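Local structure of IclR family transcriptional regulator (Brucella abortus, 5WHM) at residues Ala115-Met129 against Val230-Leu242. The protein probably binds DNA through its helix-turn-helix domain and represses transcription as an IclR-type regulator. Sequence-based numbering, arbitrary orientation.
Sequences AKAAVAMAARDRLSM and VLVFNCGGPSFQL. With ACY (acetic acid), chain J.
The F233 ring is met obliquely by the M121 side chain, which runs alongside it: M121 CG comes to 3.5 Å from F233 CE2, and SE of M121, a selenomethionine, sits 4.6 Å from the F233 ring centroid, 59° off its normal, a Met-aromatic contact. With CG anti to the backbone N (chi1 179°), M121 stays extended until it bends at chi3. On the other sheet face N234 OD1 takes a weak bond from A120 N and accepts a 2.6 Å hydrogen bond from a water that also donates to A118 O; N234 ND2 donates to Y131 OH and, at 3.2 Å, to O of an acetic acid molecule, probably from the crystallisation liquor. Strands 118-125 and 230-238 are antiparallel neighbours in the central sheet of the GAF-like C-terminal domain of IclR regulators. A122 N to V232 O and V232 N to A122 O are both 2.9 Å. G236 N donates to A118 O, whereas the return bond is weak and a second water links A118 N to G236 O. V119 CG2 and A115 CB both touch C235 SG at 3.9 Å. The M129 and V232 side chains, both packed against helix 157-165, cross at about a right angle, M129 CE 3.7 Å from V232 CG2.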
ATOM      1  N   ALA C 115      -0.813  28.324  -4.150  1.00 48.03           N
ATOM      2  CA  ALA C 115      -0.470  28.511  -2.747  1.00 48.39           C
ATOM      3  C   ALA C 115       0.991  28.225  -2.450  1.00 50.98           C
ATOM      4  O   ALA C 115       1.431  28.478  -1.315  1.00 43.76           O
ATOM      5  CB  ALA C 115      -1.340  27.611  -1.857  1.00 46.08           C
ATOM      6  N   LYS C 116       1.723  27.660  -3.418  1.00 50.02           N
ATOM      7  CA  LYS C 116       3.094  27.178  -3.230  1.00 51.55           C
ATOM      8  C   LYS C 116       3.190  26.248  -2.022  1.00 49.39           C
ATOM      9  O   LYS C 116       4.118  26.316  -1.217  1.00 50.87           O
ATOM     10  CB  LYS C 116       4.081  28.350  -3.126  1.00 59.19           C
ATOM     11  CG  LYS C 116       3.961  29.338  -4.285  1.00 61.06           C
ATOM     12  CD  LYS C 116       5.145  30.288  -4.351  1.00 69.56           C
ATOM     13  CE  LYS C 116       5.075  31.178  -5.588  1.00 77.66           C
ATOM     14  NZ  LYS C 116       4.929  30.369  -6.836  1.00 79.48           N
ATOM     15  N   ALA C 117       2.217  25.348  -1.913  1.00 46.18           N
ATOM     16  CA  ALA C 117       2.138  24.478  -0.754  1.00 44.20           C
ATOM     17  C   ALA C 117       1.476  23.158  -1.156  1.00 41.52           C
ATOM     18  O   ALA C 117       0.781  23.074  -2.169  1.00 54.38           O
ATOM     19  CB  ALA C 117       1.360  25.147   0.378  1.00 43.51           C
ATOM     20  N   ALA C 118       1.659  22.141  -0.324  1.00 40.18           N
ATOM     21  CA  ALA C 118       1.113  20.817  -0.621  1.00 37.96           C
ATOM     22  C   ALA C 118      -0.404  20.746  -0.396  1.00 48.64           C
ATOM     23  O   ALA C 118      -0.930  21.248   0.607  1.00 35.41           O
ATOM     24  CB  ALA C 118       1.817  19.763   0.232  1.00 44.66           C
ATOM     25  N   VAL C 119      -1.107  20.117  -1.336  1.00 34.69           N
ATOM     26  CA  VAL C 119      -2.543  19.858  -1.241  1.00 32.96           C
ATOM     27  C   VAL C 119      -2.724  18.341  -1.228  1.00 31.49           C
ATOM     28  O   VAL C 119      -2.115  17.639  -2.050  1.00 31.88           O
ATOM     29  CB  VAL C 119      -3.317  20.507  -2.403  1.00 33.50           C
ATOM     30  CG1 VAL C 119      -4.796  20.190  -2.366  1.00 32.15           C
ATOM     31  CG2 VAL C 119      -3.095  22.075  -2.380  1.00 35.29           C
ATOM     32  N   ALA C 120      -3.523  17.840  -0.280  1.00 30.15           N
ATOM     33  CA  ALA C 120      -3.665  16.396  -0.090  1.00 29.04           C
ATOM     34  C   ALA C 120      -5.138  16.025  -0.008  1.00 28.02           C
ATOM     35  O   ALA C 120      -6.009  16.863   0.285  1.00 28.34           O
ATOM     36  CB  ALA C 120      -2.919  15.894   1.171  1.00 29.01           C
HETATM   37  N   MSE C 121      -5.397  14.748  -0.275  1.00 27.37           N
HETATM   38  CA  MSE C 121      -6.696  14.141  -0.104  1.00 33.28           C
HETATM   39  C   MSE C 121      -6.549  12.941   0.867  1.00 26.25           C
HETATM   40  O   MSE C 121      -5.641  12.138   0.698  1.00 26.26           O
HETATM   41  CB  MSE C 121      -7.264  13.688  -1.446  1.00 29.88           C
HETATM   42  CG  MSE C 121      -8.615  13.013  -1.348  1.00 31.18           C
HETATM   43 SE   MSE C 121      -9.252  12.428  -3.111  0.77 38.13          SE
HETATM   44  CE  MSE C 121      -7.898  11.063  -3.593  1.00 33.12           C
ATOM     45  N   ALA C 122      -7.414  12.875   1.884  1.00 27.85           N
ATOM     46  CA  ALA C 122      -7.262  11.928   2.986  1.00 32.67           C
ATOM     47  C   ALA C 122      -8.618  11.341   3.355  1.00 32.08           C
ATOM     48  O   ALA C 122      -9.662  11.932   3.071  1.00 27.30           O
ATOM     49  CB  ALA C 122      -6.640  12.595   4.227  1.00 29.25           C
ATOM     50  N   ALA C 123      -8.592  10.167   4.004  1.00 27.04           N
ATOM     51  CA  ALA C 123      -9.788   9.586   4.610  1.00 27.14           C
ATOM     52  C   ALA C 123      -9.387   8.890   5.912  1.00 29.21           C
ATOM     53  O   ALA C 123      -8.216   8.559   6.134  1.00 28.27           O
ATOM     54  CB  ALA C 123     -10.486   8.591   3.661  1.00 29.18           C
ATOM     55  N   ARG C 124     -10.373   8.670   6.773  1.00 29.14           N
ATOM     56  CA  ARG C 124     -10.098   8.164   8.108  1.00 31.41           C
ATOM     57  C   ARG C 124      -9.909   6.649   8.105  1.00 30.17           C
ATOM     58  O   ARG C 124     -10.621   5.927   7.399  1.00 30.31           O
ATOM     59  CB  ARG C 124     -11.241   8.526   9.051  1.00 31.42           C
ATOM     60  CG  ARG C 124     -11.004   8.069  10.477  1.00 34.79           C
ATOM     61  CD  ARG C 124     -12.115   8.554  11.414  1.00 36.55           C
ATOM     62  NE  ARG C 124     -13.384   7.869  11.167  1.00 36.73           N
ATOM     63  CZ  ARG C 124     -13.740   6.720  11.742  1.00 42.00           C
ATOM     64  NH1 ARG C 124     -12.918   6.094  12.581  1.00 38.35           N
ATOM     65  NH2 ARG C 124     -14.914   6.185  11.464  1.00 44.17           N
ATOM     66  N   ASP C 125      -8.952   6.175   8.911  1.00 30.59           N
ATOM     67  CA  ASP C 125      -8.861   4.762   9.315  1.00 31.57           C
ATOM     68  C   ASP C 125      -8.614   4.743  10.822  1.00 35.68           C
ATOM     69  O   ASP C 125      -7.551   5.181  11.283  1.00 33.13           O
ATOM     70  CB  ASP C 125      -7.755   3.991   8.550  1.00 30.77           C
ATOM     71  CG  ASP C 125      -7.569   2.526   9.081  1.00 41.03           C
ATOM     72  OD1 ASP C 125      -6.575   2.226   9.781  1.00 38.18           O
ATOM     73  OD2 ASP C 125      -8.447   1.669   8.814  1.00 38.02           O
ATOM     74  N   ARG C 126      -9.616   4.272  11.577  1.00 34.93           N
ATOM     75  CA  ARG C 126      -9.652   4.245  13.041  1.00 38.89           C
ATOM     76  C   ARG C 126      -9.438   5.643  13.602  1.00 39.65           C
ATOM     77  O   ARG C 126     -10.298   6.507  13.420  1.00 37.82           O
ATOM     78  CB  ARG C 126      -8.639   3.256  13.632  1.00 37.97           C
ATOM     79  CG  ARG C 126      -9.049   1.822  13.412  1.00 48.95           C
ATOM     80  CD  ARG C 126      -8.347   0.880  14.367  1.00 51.45           C
ATOM     81  NE  ARG C 126      -8.570  -0.478  13.923  1.00 54.62           N
ATOM     82  CZ  ARG C 126      -8.092  -1.551  14.531  1.00 54.85           C
ATOM     83  NH1 ARG C 126      -7.341  -1.436  15.625  1.00 52.32           N
ATOM     84  NH2 ARG C 126      -8.371  -2.735  14.031  1.00 59.84           N
ATOM     85  N   LEU C 127      -8.304   5.884  14.265  1.00 38.71           N
ATOM     86  CA  LEU C 127      -8.044   7.192  14.869  1.00 39.74           C
ATOM     87  C   LEU C 127      -6.992   7.995  14.100  1.00 39.76           C
ATOM     88  O   LEU C 127      -6.357   8.890  14.671  1.00 42.67           O
ATOM     89  CB  LEU C 127      -7.635   7.021  16.339  1.00 40.63           C
ATOM     90  CG  LEU C 127      -8.643   6.283  17.240  1.00 49.71           C
ATOM     91  CD1 LEU C 127      -8.053   5.889  18.610  1.00 45.92           C
ATOM     92  CD2 LEU C 127      -9.908   7.112  17.435  1.00 47.31           C
ATOM     93  N   SER C 128      -6.799   7.703  12.807  1.00 34.98           N
ATOM     94  CA  SER C 128      -5.846   8.414  11.966  1.00 34.56           C
ATOM     95  C   SER C 128      -6.495   8.811  10.640  1.00 34.31           C
ATOM     96  O   SER C 128      -7.505   8.241  10.219  1.00 33.59           O
ATOM     97  CB  SER C 128      -4.590   7.554  11.692  1.00 35.35           C
ATOM     98  OG  SER C 128      -3.881   7.260  12.893  1.00 37.14           O
HETATM   99  N   MSE C 129      -5.910   9.818  10.000  1.00 30.40           N
HETATM  100  CA  MSE C 129      -6.225  10.203   8.622  1.00 29.02           C
HETATM  101  C   MSE C 129      -5.142   9.623   7.731  1.00 28.97           C
HETATM  102  O   MSE C 129      -3.964   9.738   8.044  1.00 32.36           O
HETATM  103  CB  MSE C 129      -6.290  11.744   8.479  1.00 29.03           C
HETATM  104  CG  MSE C 129      -7.402  12.419   9.317  1.00 35.62           C
HETATM  105 SE   MSE C 129      -9.192  11.663   9.025  0.68 36.09          SE
HETATM  106  CE  MSE C 129      -9.449  12.242   7.187  1.00 28.56           C
ATOM    107  N   VAL C 230     -16.459  10.131   3.926  1.00 47.67           N
ATOM    108  CA  VAL C 230     -15.974  11.500   4.081  1.00 41.67           C
ATOM    109  C   VAL C 230     -14.545  11.569   3.542  1.00 42.77           C
ATOM    110  O   VAL C 230     -13.627  10.964   4.106  1.00 47.30           O
ATOM    111  CB  VAL C 230     -16.040  11.954   5.540  1.00 46.67           C
ATOM    112  CG1 VAL C 230     -15.749  13.458   5.638  1.00 43.58           C
ATOM    113  CG2 VAL C 230     -17.417  11.666   6.107  1.00 56.18           C
ATOM    114  N   LEU C 231     -14.353  12.273   2.428  1.00 33.71           N
ATOM    115  CA  LEU C 231     -13.007  12.620   1.997  1.00 33.61           C
ATOM    116  C   LEU C 231     -12.676  14.008   2.533  1.00 34.19           C
ATOM    117  O   LEU C 231     -13.563  14.825   2.763  1.00 34.88           O
ATOM    118  CB  LEU C 231     -12.883  12.616   0.472  1.00 34.51           C
ATOM    119  CG  LEU C 231     -13.192  11.333  -0.262  1.00 39.02           C
ATOM    120  CD1 LEU C 231     -13.233  11.604  -1.774  1.00 43.00           C
ATOM    121  CD2 LEU C 231     -12.145  10.280   0.100  1.00 36.04           C
ATOM    122  N   VAL C 232     -11.401  14.260   2.791  1.00 30.00           N
ATOM    123  CA  VAL C 232     -11.022  15.568   3.313  1.00 27.90           C
ATOM    124  C   VAL C 232      -9.856  16.070   2.481  1.00 26.98           C
ATOM    125  O   VAL C 232      -8.923  15.306   2.198  1.00 30.20           O
ATOM    126  CB  VAL C 232     -10.631  15.526   4.804  1.00 28.51           C
ATOM    127  CG1 VAL C 232     -10.443  16.963   5.307  1.00 29.70           C
ATOM    128  CG2 VAL C 232     -11.677  14.775   5.636  1.00 32.17           C
ATOM    129  N   PHE C 233      -9.908  17.350   2.095  1.00 26.84           N
ATOM    130  CA  PHE C 233      -8.836  17.977   1.336  1.00 33.06           C
ATOM    131  C   PHE C 233      -8.150  19.015   2.200  1.00 30.24           C
ATOM    132  O   PHE C 233      -8.810  19.738   2.950  1.00 31.65           O
ATOM    133  CB  PHE C 233      -9.385  18.588   0.043  1.00 27.68           C
ATOM    134  CG  PHE C 233     -10.021  17.562  -0.857  1.00 30.03           C
ATOM    135  CD1 PHE C 233     -11.341  17.148  -0.637  1.00 31.63           C
ATOM    136  CD2 PHE C 233      -9.276  16.942  -1.868  1.00 30.89           C
ATOM    137  CE1 PHE C 233     -11.918  16.123  -1.443  1.00 32.01           C
ATOM    138  CE2 PHE C 233      -9.844  15.952  -2.684  1.00 30.42           C
ATOM    139  CZ  PHE C 233     -11.176  15.551  -2.483  1.00 30.80           C
ATOM    140  N   ASN C 234      -6.823  19.067   2.154  1.00 30.59           N
ATOM    141  CA  ASN C 234      -6.152  20.089   2.941  1.00 27.67           C
ATOM    142  C   ASN C 234      -5.118  20.811   2.093  1.00 33.50           C
ATOM    143  O   ASN C 234      -4.807  20.436   0.957  1.00 32.14           O
ATOM    144  CB  ASN C 234      -5.502  19.533   4.232  1.00 27.13           C
ATOM    145  CG  ASN C 234      -4.248  18.685   3.970  1.00 34.07           C
ATOM    146  OD1 ASN C 234      -3.826  18.485   2.833  1.00 39.09           O
ATOM    147  ND2 ASN C 234      -3.643  18.184   5.049  1.00 37.49           N
ATOM    148  N   CYS C 235      -4.605  21.889   2.668  1.00 34.26           N
ATOM    149  CA  CYS C 235      -3.545  22.657   2.042  1.00 32.80           C
ATOM    150  C   CYS C 235      -2.735  23.201   3.202  1.00 38.14           C
ATOM    151  O   CYS C 235      -3.297  23.850   4.092  1.00 35.27           O
ATOM    152  CB  CYS C 235      -4.117  23.768   1.170  1.00 35.54           C
ATOM    153  SG  CYS C 235      -2.825  24.813   0.415  1.00 39.38           S
ATOM    154  N   GLY C 236      -1.444  22.910   3.229  1.00 37.32           N
ATOM    155  CA  GLY C 236      -0.695  23.222   4.435  1.00 35.41           C
ATOM    156  C   GLY C 236       0.769  23.311   4.091  1.00 42.00           C
ATOM    157  O   GLY C 236       1.186  22.975   2.982  1.00 39.58           O
ATOM    158  N   GLY C 237       1.551  23.788   5.053  1.00 45.02           N
ATOM    159  CA  GLY C 237       2.968  23.944   4.842  1.00 42.24           C
ATOM    160  C   GLY C 237       3.626  24.753   5.936  1.00 43.86           C
ATOM    161  O   GLY C 237       3.068  24.945   7.017  1.00 39.61           O
ATOM    162  N   PRO C 238       4.851  25.208   5.680  1.00 43.59           N
ATOM    163  CA  PRO C 238       5.584  25.992   6.680  1.00 42.53           C
ATOM    164  C   PRO C 238       4.779  27.192   7.157  1.00 44.84           C
ATOM    165  O   PRO C 238       4.220  27.948   6.362  1.00 42.41           O
ATOM    166  CB  PRO C 238       6.856  26.420   5.931  1.00 46.50           C
ATOM    167  CG  PRO C 238       6.846  25.630   4.591  1.00 46.21           C
ATOM    168  CD  PRO C 238       5.753  24.626   4.667  1.00 42.76           C
ATOM    169  N   SER C 239       4.726  27.350   8.478  1.00 48.25           N
ATOM    170  CA  SER C 239       3.896  28.380   9.080  1.00 49.80           C
ATOM    171  C   SER C 239       4.317  29.772   8.638  1.00 53.29           C
ATOM    172  O   SER C 239       3.464  30.652   8.492  1.00 53.16           O
ATOM    173  CB  SER C 239       3.953  28.252  10.596  1.00 52.78           C
ATOM    174  OG  SER C 239       5.298  28.272  11.022  1.00 55.85           O
ATOM    175  N   PHE C 240       5.614  29.990   8.394  1.00 56.31           N
ATOM    176  CA  PHE C 240       6.051  31.305   7.931  1.00 58.23           C
ATOM    177  C   PHE C 240       5.511  31.613   6.537  1.00 55.13           C
ATOM    178  O   PHE C 240       5.373  32.780   6.172  1.00 55.14           O
ATOM    179  CB  PHE C 240       7.586  31.406   7.957  1.00 63.27           C
ATOM    180  CG  PHE C 240       8.274  30.781   6.754  1.00 67.32           C
ATOM    181  CD1 PHE C 240       8.576  31.549   5.628  1.00 72.42           C
ATOM    182  CD2 PHE C 240       8.636  29.431   6.753  1.00 66.20           C
ATOM    183  CE1 PHE C 240       9.212  30.984   4.517  1.00 71.99           C
ATOM    184  CE2 PHE C 240       9.277  28.860   5.645  1.00 65.70           C
ATOM    185  CZ  PHE C 240       9.559  29.636   4.530  1.00 68.56           C
ATOM    186  N   GLN C 241       5.200  30.588   5.748  1.00 52.88           N
ATOM    187  CA  GLN C 241       4.662  30.804   4.412  1.00 54.11           C
ATOM    188  C   GLN C 241       3.146  30.939   4.402  1.00 51.86           C
ATOM    189  O   GLN C 241       2.591  31.640   3.541  1.00 52.75           O
ATOM    190  CB  GLN C 241       5.071  29.644   3.514  1.00 57.21           C
ATOM    191  CG  GLN C 241       4.407  29.629   2.179  1.00 62.59           C
ATOM    192  CD  GLN C 241       4.850  28.446   1.358  1.00 68.26           C
ATOM    193  OE1 GLN C 241       5.687  27.647   1.791  1.00 70.41           O
ATOM    194  NE2 GLN C 241       4.290  28.321   0.166  1.00 69.48           N
ATOM    195  N   LEU C 242       2.470  30.295   5.353  1.00 45.56           N
ATOM    196  CA  LEU C 242       1.007  30.222   5.400  1.00 45.84           C
ATOM    197  C   LEU C 242       0.528  30.704   6.759  1.00 44.59           C
ATOM    198  O   LEU C 242       0.129  29.902   7.606  1.00 42.86           O
ATOM    199  CB  LEU C 242       0.512  28.796   5.144  1.00 40.68           C
ATOM    200  CG  LEU C 242       0.802  28.193   3.769  1.00 43.08           C
ATOM    201  CD1 LEU C 242       0.468  26.710   3.763  1.00 38.02           C
ATOM    202  CD2 LEU C 242      -0.010  28.918   2.708  1.00 41.78           C
TER
HETATM  203  C   ACY J 302      -2.806  19.097   8.811  1.00 38.54           C
HETATM  204  O   ACY J 302      -3.847  18.792   8.173  1.00 40.29           O
HETATM  205  OXT ACY J 302      -2.803  19.700   9.920  1.00 36.10           O
HETATM  206  CH3 ACY J 302      -1.479  18.713   8.217  1.00 35.90           C
HETATM  207  O   HOH W   1      -1.359  19.282   2.402  1.00 27.66           O
HETATM  208  O   HOH W   2       3.525  22.568   1.676  1.00 47.82           O
HETATM  209  O   HOH W   3     -12.989   9.307   6.329  1.00 39.65           O